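Local coordinates for protein glycosyltransferase Gtf1 (Streptococcus pneumoniae, PDB 4PQG) that belongs to the GT-B glycosyltransferases and carries, beside its Rossmann-like domains, an extended antiparallel beta-sheet domain, at residues Asp54-His58 with Ile82-Ser86; Lys105-Leu110 with Thr122-Glu128; Asn143-Lys147 with Glu158-Pro162; Gly233-Phe237 with Asp271-Thr275. All coordinates share one frame; numbering follows the deposited sequence.

Contact 1: residues Asp54-His58 with Ile82-Ser86; sequences DNIQH and IAPTS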
loop_
_atom_site.group_PDB
_atom_site.type_symbol
_atom_site.label_atom_id
_atom_site.label_comp_id
_atom_site.label_asym_id
_atom_site.label_seq_id
_atom_site.Cartn_x
_atom_site.Cartn_y
_atom_site.Cartn_z
ATOM N N ASP A 54 -14.122 5.436 -0.735
ATOM C CA ASP A 54 -13.766 5.769 -2.105
ATOM C C ASP A 54 -14.256 4.686 -3.038
ATOM O O ASP A 54 -14.410 3.544 -2.615
ATOM C CB ASP A 54 -12.243 5.815 -2.235
ATOM C CG ASP A 54 -11.641 7.001 -1.522
ATOM O OD1 ASP A 54 -11.815 8.123 -2.025
ATOM O OD2 ASP A 54 -11.032 6.799 -0.458
ATOM N N ASN A 55 -14.458 5.038 -4.306
ATOM C CA ASN A 55 -14.580 4.046 -5.363
ATOM C C ASN A 55 -13.223 3.334 -5.498
ATOM O O ASN A 55 -12.222 3.978 -5.769
ATOM C CB ASN A 55 -14.958 4.737 -6.685
ATOM C CG ASN A 55 -15.129 3.760 -7.842
ATOM O OD1 ASN A 55 -14.681 2.610 -7.782
ATOM N ND2 ASN A 55 -15.793 4.222 -8.909
ATOM N N ILE A 56 -13.184 2.010 -5.313
ATOM C CA ILE A 56 -11.909 1.297 -5.345
ATOM C C ILE A 56 -11.129 1.522 -6.658
ATOM O O ILE A 56 -9.895 1.538 -6.660
ATOM C CB ILE A 56 -12.056 -0.222 -4.983
ATOM C CG1 ILE A 56 -10.684 -0.812 -4.589
ATOM C CG2 ILE A 56 -12.743 -1.007 -6.108
ATOM C CD1 ILE A 56 -10.701 -2.270 -4.157
ATOM N N GLN A 57 -11.849 1.728 -7.763
ATOM C CA GLN A 57 -11.218 1.964 -9.048
ATOM C C GLN A 57 -10.370 3.245 -9.010
ATOM O O GLN A 57 -9.307 3.322 -9.629
ATOM C CB GLN A 57 -12.269 2.050 -10.163
ATOM C CG GLN A 57 -11.665 2.097 -11.568
ATOM C CD GLN A 57 -11.171 3.478 -11.950
ATOM O OE1 GLN A 57 -11.572 4.468 -11.353
ATOM N NE2 GLN A 57 -10.292 3.550 -12.952
ATOM N N HIS A 58 -10.844 4.256 -8.303
ATOM C CA HIS A 58 -10.072 5.499 -8.194
ATOM C C HIS A 58 -8.735 5.238 -7.554
ATOM O O HIS A 58 -7.721 5.799 -7.962
ATOM C CB HIS A 58 -10.842 6.548 -7.418
ATOM C CG HIS A 58 -12.151 6.927 -8.046
ATOM N ND1 HIS A 58 -13.082 7.628 -7.388
ATOM C CD2 HIS A 58 -12.676 6.664 -9.313
ATOM C CE1 HIS A 58 -14.144 7.825 -8.200
ATOM N NE2 HIS A 58 -13.894 7.232 -9.369
ATOM N N ILE A 82 -15.448 -3.120 -12.430
ATOM C CA ILE A 82 -14.563 -2.121 -11.840
ATOM C C ILE A 82 -14.466 -0.951 -12.816
ATOM O O ILE A 82 -14.039 -1.136 -13.955
ATOM C CB ILE A 82 -13.153 -2.707 -11.571
ATOM C CG1 ILE A 82 -13.220 -3.864 -10.555
ATOM C CG2 ILE A 82 -12.185 -1.626 -11.092
ATOM C CD1 ILE A 82 -13.699 -3.450 -9.170
ATOM N N ALA A 83 -14.859 0.239 -12.367
ATOM C CA ALA A 83 -14.968 1.419 -13.240
ATOM C C ALA A 83 -14.917 2.726 -12.446
ATOM O O ALA A 83 -15.247 2.741 -11.279
ATOM C CB ALA A 83 -16.265 1.348 -14.042
ATOM N N PRO A 84 -14.513 3.835 -13.088
ATOM C CA PRO A 84 -14.580 5.149 -12.446
ATOM C C PRO A 84 -16.016 5.578 -12.152
ATOM O O PRO A 84 -16.944 5.092 -12.812
ATOM C CB PRO A 84 -13.982 6.093 -13.498
ATOM C CG PRO A 84 -13.196 5.225 -14.428
ATOM C CD PRO A 84 -13.863 3.888 -14.416
ATOM N N THR A 85 -16.194 6.468 -11.179
ATOM C CA THR A 85 -17.494 7.072 -10.903
ATOM C C THR A 85 -17.856 8.013 -12.045
ATOM O O THR A 85 -17.067 8.889 -12.402
ATOM C CB THR A 85 -17.530 7.837 -9.556
ATOM O OG1 THR A 85 -17.341 6.917 -8.466
ATOM C CG2 THR A 85 -18.869 8.558 -9.367
ATOM N N SER A 86 -19.033 7.807 -12.635
ATOM C CA SER A 86 -19.528 8.698 -13.690
ATOM C C SER A 86 -20.973 9.127 -13.456
ATOM O O SER A 86 -21.523 9.913 -14.222
ATOM C CB SER A 86 -19.367 8.059 -15.064
ATOM O OG SER A 86 -19.990 6.793 -15.106
HETATM O O HOH W 1 -15.509 0.234 -9.023
#

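Contact 2: residues Lys105-Leu110 with Thr122-Glu128; sequences KNGKVL and TCYLVDE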
loop_
_atom_site.group_PDB
_atom_site.type_symbol
_atom_site.label_atom_id
_atom_site.label_comp_id
_atom_site.label_asym_id
_atom_site.label_seq_id
_atom_site.Cartn_x
_atom_site.Cartn_y
_atom_site.Cartn_z
ATOM N N LYS A 105 -23.628 23.891 -0.742
ATOM C CA LYS A 105 -22.359 23.288 -1.101
ATOM C C LYS A 105 -21.273 23.731 -0.130
ATOM O O LYS A 105 -21.260 24.872 0.330
ATOM C CB LYS A 105 -21.982 23.649 -2.529
ATOM C CG LYS A 105 -20.940 22.740 -3.146
ATOM C CD LYS A 105 -20.778 23.072 -4.616
ATOM C CE LYS A 105 -19.733 22.199 -5.278
ATOM N NZ LYS A 105 -18.371 22.443 -4.721
ATOM N N ASN A 106 -20.387 22.796 0.191
ATOM C CA ASN A 106 -19.257 23.037 1.063
ATOM C C ASN A 106 -18.163 22.075 0.626
ATOM O O ASN A 106 -18.124 20.925 1.072
ATOM C CB ASN A 106 -19.656 22.800 2.519
ATOM C CG ASN A 106 -18.651 23.360 3.508
ATOM O OD1 ASN A 106 -17.444 23.387 3.253
ATOM N ND2 ASN A 106 -19.149 23.810 4.657
ATOM N N GLY A 107 -17.299 22.542 -0.275
ATOM C CA GLY A 107 -16.287 21.693 -0.903
ATOM C C GLY A 107 -16.943 20.560 -1.679
ATOM O O GLY A 107 -17.784 20.801 -2.553
ATOM N N LYS A 108 -16.574 19.327 -1.336
ATOM C CA LYS A 108 -17.101 18.113 -1.985
ATOM C C LYS A 108 -18.476 17.684 -1.440
ATOM O O LYS A 108 -19.069 16.719 -1.931
ATOM C CB LYS A 108 -16.117 16.954 -1.797
ATOM C CG LYS A 108 -14.820 17.078 -2.576
ATOM C CD LYS A 108 -13.854 15.974 -2.192
ATOM C CE LYS A 108 -12.587 16.052 -3.021
ATOM N NZ LYS A 108 -11.693 14.913 -2.692
ATOM N N VAL A 109 -18.965 18.380 -0.415
ATOM C CA VAL A 109 -20.205 18.003 0.247
ATOM C C VAL A 109 -21.375 18.855 -0.267
ATOM O O VAL A 109 -21.432 20.065 -0.016
ATOM C CB VAL A 109 -20.060 18.089 1.771
ATOM C CG1 VAL A 109 -21.322 17.605 2.467
ATOM C CG2 VAL A 109 -18.840 17.284 2.233
ATOM N N LEU A 110 -22.271 18.228 -1.032
ATOM C CA LEU A 110 -23.450 18.907 -1.573
ATOM C C LEU A 110 -24.723 18.386 -0.924
ATOM O O LEU A 110 -25.096 17.216 -1.089
ATOM C CB LEU A 110 -23.519 18.760 -3.097
ATOM C CG LEU A 110 -24.606 19.529 -3.867
ATOM C CD1 LEU A 110 -24.289 21.025 -3.952
ATOM C CD2 LEU A 110 -24.789 18.962 -5.272
ATOM N N THR A 122 -27.498 14.139 1.022
ATOM C CA THR A 122 -26.144 14.683 0.971
ATOM C C THR A 122 -25.336 13.901 -0.057
ATOM O O THR A 122 -25.189 12.673 0.049
ATOM C CB THR A 122 -25.473 14.663 2.357
ATOM O OG1 THR A 122 -26.354 15.261 3.317
ATOM C CG2 THR A 122 -24.140 15.417 2.334
ATOM N N CYS A 123 -24.848 14.610 -1.072
ATOM C CA CYS A 123 -23.984 14.028 -2.082
ATOM C C CYS A 123 -22.526 14.319 -1.782
ATOM O O CYS A 123 -22.154 15.452 -1.424
ATOM C CB CYS A 123 -24.322 14.552 -3.480
ATOM S SG CYS A 123 -25.989 14.159 -4.066
ATOM N N TYR A 124 -21.705 13.289 -1.943
ATOM C CA TYR A 124 -20.269 13.412 -1.788
ATOM C C TYR A 124 -19.624 13.334 -3.156
ATOM O O TYR A 124 -19.552 12.273 -3.783
ATOM C CB TYR A 124 -19.729 12.364 -0.803
ATOM C CG TYR A 124 -20.209 12.621 0.613
ATOM C CD1 TYR A 124 -19.431 13.348 1.517
ATOM C CD2 TYR A 124 -21.472 12.185 1.033
ATOM C CE1 TYR A 124 -19.881 13.599 2.812
ATOM C CE2 TYR A 124 -21.933 12.442 2.317
ATOM C CZ TYR A 124 -21.138 13.146 3.199
ATOM O OH TYR A 124 -21.598 13.382 4.475
ATOM N N LEU A 125 -19.175 14.491 -3.624
ATOM C CA LEU A 125 -18.661 14.661 -4.974
ATOM C C LEU A 125 -17.247 14.139 -5.108
ATOM O O LEU A 125 -16.463 14.232 -4.159
ATOM C CB LEU A 125 -18.701 16.148 -5.369
ATOM C CG LEU A 125 -20.091 16.788 -5.370
ATOM C CD1 LEU A 125 -19.986 18.277 -5.067
ATOM C CD2 LEU A 125 -20.808 16.530 -6.686
ATOM N N VAL A 126 -16.930 13.592 -6.284
ATOM C CA VAL A 126 -15.576 13.145 -6.593
ATOM C C VAL A 126 -14.678 14.380 -6.594
ATOM O O VAL A 126 -13.597 14.369 -6.010
ATOM C CB VAL A 126 -15.494 12.443 -7.977
ATOM C CG1 VAL A 126 -14.075 11.984 -8.300
ATOM C CG2 VAL A 126 -16.425 11.247 -8.031
ATOM N N ASP A 127 -15.171 15.443 -7.228
ATOM C CA ASP A 127 -14.408 16.665 -7.475
ATOM C C ASP A 127 -15.303 17.863 -7.140
ATOM O O ASP A 127 -16.403 17.999 -7.693
ATOM C CB ASP A 127 -13.991 16.682 -8.952
ATOM C CG ASP A 127 -13.037 17.827 -9.306
ATOM O OD1 ASP A 127 -13.208 18.969 -8.822
ATOM O OD2 ASP A 127 -12.120 17.572 -10.110
ATOM N N GLU A 128 -14.829 18.719 -6.232
ATOM C CA GLU A 128 -15.573 19.922 -5.789
ATOM C C GLU A 128 -16.137 20.745 -6.946
ATOM O O GLU A 128 -17.172 21.384 -6.800
ATOM C CB GLU A 128 -14.702 20.847 -4.925
ATOM C CG GLU A 128 -14.003 20.196 -3.741
ATOM C CD GLU A 128 -12.622 19.631 -4.075
ATOM O OE1 GLU A 128 -12.485 18.827 -5.029
ATOM O OE2 GLU A 128 -11.662 19.980 -3.355
HETATM O O HOH W 2 -12.491 12.436 -4.784
#

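Contact 3: residues Asn143-Lys147 with Glu158-Pro162; sequences NLIRK and EYFAP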
loop_
_atom_site.group_PDB
_atom_site.type_symbol
_atom_site.label_atom_id
_atom_site.label_comp_id
_atom_site.label_asym_id
_atom_site.label_seq_id
_atom_site.Cartn_x
_atom_site.Cartn_y
_atom_site.Cartn_z
ATOM N N ASN A 143 -32.615 11.528 10.792
ATOM C CA ASN A 143 -32.011 10.190 10.842
ATOM C C ASN A 143 -31.569 9.623 9.494
ATOM O O ASN A 143 -32.345 9.563 8.540
ATOM C CB ASN A 143 -32.950 9.207 11.528
ATOM C CG ASN A 143 -33.215 9.576 12.974
ATOM O OD1 ASN A 143 -32.297 9.940 13.717
ATOM N ND2 ASN A 143 -34.473 9.485 13.379
ATOM N N LEU A 144 -30.310 9.213 9.447
ATOM C CA LEU A 144 -29.731 8.581 8.275
ATOM C C LEU A 144 -30.351 7.202 8.069
ATOM O O LEU A 144 -30.318 6.362 8.949
ATOM C CB LEU A 144 -28.227 8.469 8.450
ATOM C CG LEU A 144 -27.393 7.770 7.381
ATOM C CD1 LEU A 144 -27.459 8.506 6.063
ATOM C CD2 LEU A 144 -25.952 7.723 7.878
ATOM N N ILE A 145 -30.888 6.986 6.879
ATOM C CA ILE A 145 -31.680 5.813 6.544
ATOM C C ILE A 145 -30.992 4.934 5.484
ATOM O O ILE A 145 -31.136 3.729 5.488
ATOM C CB ILE A 145 -33.096 6.287 6.091
ATOM C CG1 ILE A 145 -33.889 6.821 7.295
ATOM C CG2 ILE A 145 -33.897 5.210 5.365
ATOM C CD1 ILE A 145 -33.826 5.926 8.522
ATOM N N ARG A 146 -30.264 5.542 4.563
ATOM C CA ARG A 146 -29.639 4.792 3.471
ATOM C C ARG A 146 -28.465 5.566 2.914
ATOM O O ARG A 146 -28.506 6.808 2.819
ATOM C CB ARG A 146 -30.645 4.492 2.345
ATOM C CG ARG A 146 -30.178 3.417 1.354
ATOM C CD ARG A 146 -31.276 3.081 0.337
ATOM N NE ARG A 146 -31.107 3.719 -0.968
ATOM C CZ ARG A 146 -32.081 3.912 -1.864
ATOM N NH1 ARG A 146 -33.341 3.552 -1.615
ATOM N NH2 ARG A 146 -31.794 4.478 -3.024
ATOM N N LYS A 147 -27.414 4.824 2.572
ATOM C CA LYS A 147 -26.292 5.334 1.799
ATOM C C LYS A 147 -26.130 4.517 0.535
ATOM O O LYS A 147 -26.066 3.276 0.590
ATOM C CB LYS A 147 -24.980 5.248 2.581
ATOM C CG LYS A 147 -24.847 6.194 3.750
ATOM C CD LYS A 147 -23.401 6.255 4.230
ATOM C CE LYS A 147 -23.312 6.832 5.640
ATOM N NZ LYS A 147 -21.927 6.788 6.218
ATOM N N GLU A 158 -26.245 0.872 1.813
ATOM C CA GLU A 158 -26.195 0.610 3.232
ATOM C C GLU A 158 -27.467 1.127 3.874
ATOM O O GLU A 158 -27.901 2.245 3.593
ATOM C CB GLU A 158 -24.996 1.299 3.882
ATOM C CG GLU A 158 -23.652 0.709 3.506
ATOM C CD GLU A 158 -22.509 1.431 4.182
ATOM O OE1 GLU A 158 -22.509 2.679 4.194
ATOM O OE2 GLU A 158 -21.605 0.743 4.695
ATOM N N TYR A 159 -28.008 0.320 4.782
ATOM C CA TYR A 159 -29.252 0.608 5.472
ATOM C C TYR A 159 -28.979 0.808 6.956
ATOM O O TYR A 159 -28.236 0.030 7.562
ATOM C CB TYR A 159 -30.271 -0.511 5.238
ATOM C CG TYR A 159 -30.524 -0.747 3.762
ATOM C CD1 TYR A 159 -31.411 0.056 3.048
ATOM C CD2 TYR A 159 -29.831 -1.742 3.072
ATOM C CE1 TYR A 159 -31.632 -0.156 1.688
ATOM C CE2 TYR A 159 -30.035 -1.957 1.717
ATOM C CZ TYR A 159 -30.938 -1.170 1.037
ATOM O OH TYR A 159 -31.129 -1.386 -0.299
ATOM N N PHE A 160 -29.555 1.880 7.501
ATOM C CA PHE A 160 -29.332 2.308 8.875
ATOM C C PHE A 160 -30.650 2.502 9.620
ATOM O O PHE A 160 -31.660 2.861 9.020
ATOM C CB PHE A 160 -28.603 3.658 8.912
ATOM C CG PHE A 160 -27.236 3.649 8.293
ATOM C CD1 PHE A 160 -26.100 3.614 9.091
ATOM C CD2 PHE A 160 -27.081 3.721 6.915
ATOM C CE1 PHE A 160 -24.830 3.641 8.525
ATOM C CE2 PHE A 160 -25.818 3.742 6.341
ATOM C CZ PHE A 160 -24.691 3.700 7.147
ATOM N N ALA A 161 -30.618 2.280 10.932
ATOM C CA ALA A 161 -31.743 2.608 11.812
ATOM C C ALA A 161 -31.225 3.310 13.084
ATOM O O ALA A 161 -30.102 3.050 13.531
ATOM C CB ALA A 161 -32.533 1.357 12.165
ATOM N N PRO A 162 -32.040 4.215 13.661
ATOM C CA PRO A 162 -31.590 5.019 14.801
ATOM C C PRO A 162 -31.586 4.236 16.107
ATOM O O PRO A 162 -32.516 3.476 16.370
ATOM C CB PRO A 162 -32.636 6.149 14.882
ATOM C CG PRO A 162 -33.481 6.019 13.656
ATOM C CD PRO A 162 -33.404 4.582 13.250
HETATM O O HOH W 3 -21.248 3.915 6.303
#

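Contact 4: residues Gly233-Phe237 with Asp271-Thr275; sequences GQVVF and DYQFT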
loop_
_atom_site.group_PDB
_atom_site.type_symbol
_atom_site.label_atom_id
_atom_site.label_comp_id
_atom_site.label_asym_id
_atom_site.label_seq_id
_atom_site.Cartn_x
_atom_site.Cartn_y
_atom_site.Cartn_z
ATOM N N GLY A 233 -6.247 -16.325 5.772
ATOM C CA GLY A 233 -5.132 -17.250 5.512
ATOM C C GLY A 233 -5.486 -18.709 5.303
ATOM O O GLY A 233 -5.080 -19.325 4.322
ATOM N N GLN A 234 -6.226 -19.271 6.239
ATOM C CA GLN A 234 -6.586 -20.667 6.176
ATOM C C GLN A 234 -7.386 -21.007 4.924
ATOM O O GLN A 234 -7.115 -22.012 4.258
ATOM C CB GLN A 234 -7.399 -21.018 7.394
ATOM C CG GLN A 234 -7.747 -22.487 7.496
ATOM C CD GLN A 234 -8.161 -22.836 8.894
ATOM O OE1 GLN A 234 -7.781 -22.149 9.850
ATOM N NE2 GLN A 234 -8.945 -23.897 9.035
ATOM N N VAL A 235 -8.381 -20.167 4.632
ATOM C CA VAL A 235 -9.269 -20.346 3.474
ATOM C C VAL A 235 -8.501 -20.190 2.161
ATOM O O VAL A 235 -8.698 -20.967 1.222
ATOM C CB VAL A 235 -10.451 -19.347 3.534
ATOM C CG1 VAL A 235 -11.235 -19.384 2.242
ATOM C CG2 VAL A 235 -11.352 -19.682 4.723
ATOM N N VAL A 236 -7.623 -19.194 2.092
ATOM C CA VAL A 236 -6.754 -19.030 0.923
ATOM C C VAL A 236 -5.821 -20.255 0.736
ATOM O O VAL A 236 -5.701 -20.796 -0.372
ATOM C CB VAL A 236 -5.952 -17.700 1.004
ATOM C CG1 VAL A 236 -4.940 -17.583 -0.130
ATOM C CG2 VAL A 236 -6.901 -16.524 0.955
ATOM N N PHE A 237 -5.189 -20.691 1.825
ATOM C CA PHE A 237 -4.285 -21.836 1.815
ATOM C C PHE A 237 -5.001 -23.078 1.298
ATOM O O PHE A 237 -4.508 -23.748 0.382
ATOM C CB PHE A 237 -3.675 -22.097 3.214
ATOM C CG PHE A 237 -2.343 -21.404 3.448
ATOM C CD1 PHE A 237 -1.271 -22.101 4.006
ATOM C CD2 PHE A 237 -2.162 -20.058 3.111
ATOM C CE1 PHE A 237 -0.041 -21.485 4.215
ATOM C CE2 PHE A 237 -0.928 -19.432 3.325
ATOM C CZ PHE A 237 0.134 -20.149 3.877
ATOM N N ASP A 271 3.228 -15.491 10.757
ATOM C CA ASP A 271 3.177 -16.608 11.678
ATOM C C ASP A 271 2.359 -17.766 11.119
ATOM O O ASP A 271 2.765 -18.943 11.221
ATOM C CB ASP A 271 2.595 -16.173 13.023
ATOM C CG ASP A 271 2.528 -17.305 14.000
ATOM O OD1 ASP A 271 3.611 -17.803 14.391
ATOM O OD2 ASP A 271 1.399 -17.717 14.357
ATOM N N TYR A 272 1.200 -17.438 10.551
ATOM C CA TYR A 272 0.334 -18.474 9.994
ATOM C C TYR A 272 1.013 -19.181 8.816
ATOM O O TYR A 272 1.062 -20.417 8.758
ATOM C CB TYR A 272 -1.040 -17.916 9.550
ATOM C CG TYR A 272 -1.903 -19.040 9.012
ATOM C CD1 TYR A 272 -2.597 -19.875 9.883
ATOM C CD2 TYR A 272 -1.961 -19.316 7.639
ATOM C CE1 TYR A 272 -3.360 -20.930 9.414
ATOM C CE2 TYR A 272 -2.726 -20.371 7.157
ATOM C CZ TYR A 272 -3.413 -21.173 8.055
ATOM O OH TYR A 272 -4.171 -22.218 7.616
ATOM N N GLN A 273 1.513 -18.388 7.872
ATOM C CA GLN A 273 2.122 -18.932 6.666
ATOM C C GLN A 273 3.363 -19.791 6.958
ATOM O O GLN A 273 3.577 -20.818 6.301
ATOM C CB GLN A 273 2.453 -17.831 5.654
ATOM C CG GLN A 273 1.286 -16.927 5.287
ATOM C CD GLN A 273 1.213 -15.681 6.168
ATOM O OE1 GLN A 273 1.020 -15.761 7.386
ATOM N NE2 GLN A 273 1.372 -14.525 5.549
ATOM N N PHE A 274 4.147 -19.390 7.961
ATOM C CA PHE A 274 5.388 -20.079 8.332
ATOM C C PHE A 274 5.077 -21.368 9.104
ATOM O O PHE A 274 5.698 -22.416 8.858
ATOM C CB PHE A 274 6.317 -19.142 9.154
ATOM C CG PHE A 274 6.900 -17.989 8.359
ATOM C CD1 PHE A 274 6.774 -17.931 6.970
ATOM C CD2 PHE A 274 7.614 -16.984 9.002
ATOM C CE1 PHE A 274 7.332 -16.886 6.248
ATOM C CE2 PHE A 274 8.190 -15.938 8.291
ATOM C CZ PHE A 274 8.044 -15.880 6.907
ATOM N N THR A 275 4.092 -21.304 10.001
ATOM C CA THR A 275 3.593 -22.490 10.722
ATOM C C THR A 275 3.149 -23.570 9.733
ATOM O O THR A 275 3.452 -24.753 9.908
ATOM C CB THR A 275 2.419 -22.112 11.659
ATOM O OG1 THR A 275 2.892 -21.189 12.649
ATOM C CG2 THR A 275 1.835 -23.343 12.356
HETATM O O HOH W 4 -5.342 -23.470 10.103
#

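Contact 1: residues Asp54-His58 with Ile82-Ser86
N55 reaches across to the loop 82-86 with its amide nitrogen and spends both N-H groups there. One goes from ND2 to A83 O at 2.8 Å, in the plane of that carbonyl; the other runs from ND2 to T85 OG1 at 3.1 Å. Its CG is anti to the backbone N (chi1 -179°), and the turn at chi2 leaves OD1 on the side of its own helix, where it accepts from Q57 N at 3.0 Å. That makes N55 the N-cap, and OD1 also takes a bond from a water, which is held more weakly by A83 N. H58 supplies the third link: T85 N donates to its NE2 at 3.0 Å, almost straight at 176°, while N55 CB sits over the middle of the imidazole face. T85 OG1 is further tied to F150 O. Q57 bends at chi2 and lays its CB and CG against the A83 carbonyl and its amide against the P84 ring, its NE2 being bonded to D67. I56 CG2 meets I82 CD1 at 4.0 Å. The contact pins the N-terminal end of helix 56-63 to the loop between helices 73-76 and 89-93, with I56 and I82 packed on W72 of edge strand 70-72.

Contact 2: residues Lys105-Leu110 with Thr122-Glu128
K108 and E128 pass obliquely over each other at the open end of the hairpin formed by strands 109-114 and 119-125, through their aliphatic parts: K108 CG lies 3.4 Å from E128 CG. The lysine is stretched out beyond CG, and the glutamate folds at chi2 (89°), which lays its carboxylate alongside the lysine chain, toward its tip, OE1 near CE. The charged ends do not meet; NZ holds a weak bond to a water that donates to V126 O. K105 comes in from the preceding strand. It is straight until its last torsion, where a bend (chi4 -65°) brings NZ to two backbone carbonyls, E128 O at 2.6 Å and G107 O at 2.8 Å. The K105 side chain crosses that of L125 at about a right angle, CE against CD1. The chain then reverses in a type II' turn from N106 to V109, G107 having positive phi, and this turn links the first two strands of the antiparallel GtfA extended beta-sheet domain. L110 and C123 form a hydrogen-bonded pair, with C123 N to L110 O at 2.6 Å, and V109 and Y124 a non-hydrogen-bonded one. K108 O accepts from L125 N at 2.8 Å. V109 divides its two methyls on one face of the sheet, CG1 going to T122 CG2 at 3.6 Å and CG2 to Y124 CE1 at 3.9 Å; valine and tyrosine point the same way, and the tyrosine ring stacks on H135. On the other face L110 CB touches L125 CD1 at 4.1 Å, and L110 and L125 both pack on V89 of helix 89-93.

Contact 3: residues Asn143-Lys147 with Glu158-Pro162
K147 crosses the F160 ring obliquely and passes E158, and can be followed atom by atom. CB lies near E158 OE1 and F160 CE2. CG closes on F160 CE2 at 3.7 Å, CD touches E158 OE1 at the same distance, and CE reaches F160 CZ. The chain is extended beyond CG and runs on past the ring. At its tip K147 NZ donates to a water oxygen at 3.0 Å; this water donates to E158 OE1, so the opposite charges are joined through it. E158 has firmer partners elsewhere, Y149 OH for OE1 and a salt bridge from OE2 to R172.

F160 is covered from one side by L144, whose CD2 stands directly over the ring centre at 4.0 Å, a CH-pi contact. On the opposite face of the sheet R146 and Y159 lie side by side: R146 CD is 3.5 Å from Y159 CE1, with the guanidinium turned 69° from the ring and salt-bridged to D148. Y159 OH bonds to Y175. Farther out, the N143 side chain crosses the P162 ring at about a right angle, ND2 lying nearest CG.

The backbones join through K147 N to E158 O at 2.8 Å and E158 N to K147 O at 2.7 Å. F160 N to I145 O is longer at 3.2 Å, and its donor stands well above the carbonyl plane. The skewed bond sits at a classic beta bulge, where I145 and R146 both face Y138 of strand 133-140. The whole is an antiparallel beta hairpin, strands 143-150 and 154-163, in the middle of the GtfA extended beta-sheet domain.

Contact 4: residues Gly233-Phe237 with Asp271-Thr275
Y272 drives its ring edge into the face of F237, and this T-shaped pair is the aromatic heart of the contact. The centroids are 5.2 Å apart and the planes stand at 71°. The atom that does the touching is Y272 CE2, which lies over the middle of the F237 ring, 3.9 Å from F237 CG. The tyrosine gets there because its CG is anti to the backbone N (chi1 -179°), which sends the ring out toward helix 233-240.

Van der Waals contacts surround the pair. Y272 CE2 also rests 3.7 Å from G233 C, where the absence of a side chain lets the ring come close to the backbone. Farther along, the hydroxyl end of the tyrosine meets the first turn of the helix, OH lying 3.2 Å from Q234 CA. F237 in turn points its ring tip at Q273: F237 CZ lies 3.6 Å from Q273 CA and close to its CG, the two side chains crossing at about a right angle.

No direct hydrogen bond spans the segments. The polar link is a water, 3.0 Å from Y272 OH and weakly bonded to Q234 OE1 at 2.8 Å. Q273 bends at chi2 and gives its NE2 to Y269 O.

The two short helix segments run 41° apart, their axes 10.8 Å from each other at closest approach. Beneath them lies the seven-stranded parallel sheet: F237 packs on L226 of strand 223-226 and on L245 and V247 of strand 244-248, Q273 also touches V247, and V235 turns to helix 205-215.

From the N terminus, contact 1 comes first, closing a loop of 23 residues that holds edge strand 70-72 of the seven-stranded parallel sheet. Contacts 2 and 3 follow, each closing a short hairpin connection in the ten-stranded antiparallel sheet, their centres about 19 Å apart. Contact 4 comes last, bringing helix 271-275 back to helix 233-240 on the parallel sheet. All four are in series; none nests in or crosses another. Contacts 1 and 2 touch, T85 CG2 lying 3.9 Å from V126 CG2, which joins the parallel-sheet domain to the extended sheet. Contact 4 lies across the chain's centre from contact 2, about 42 Å away between centres.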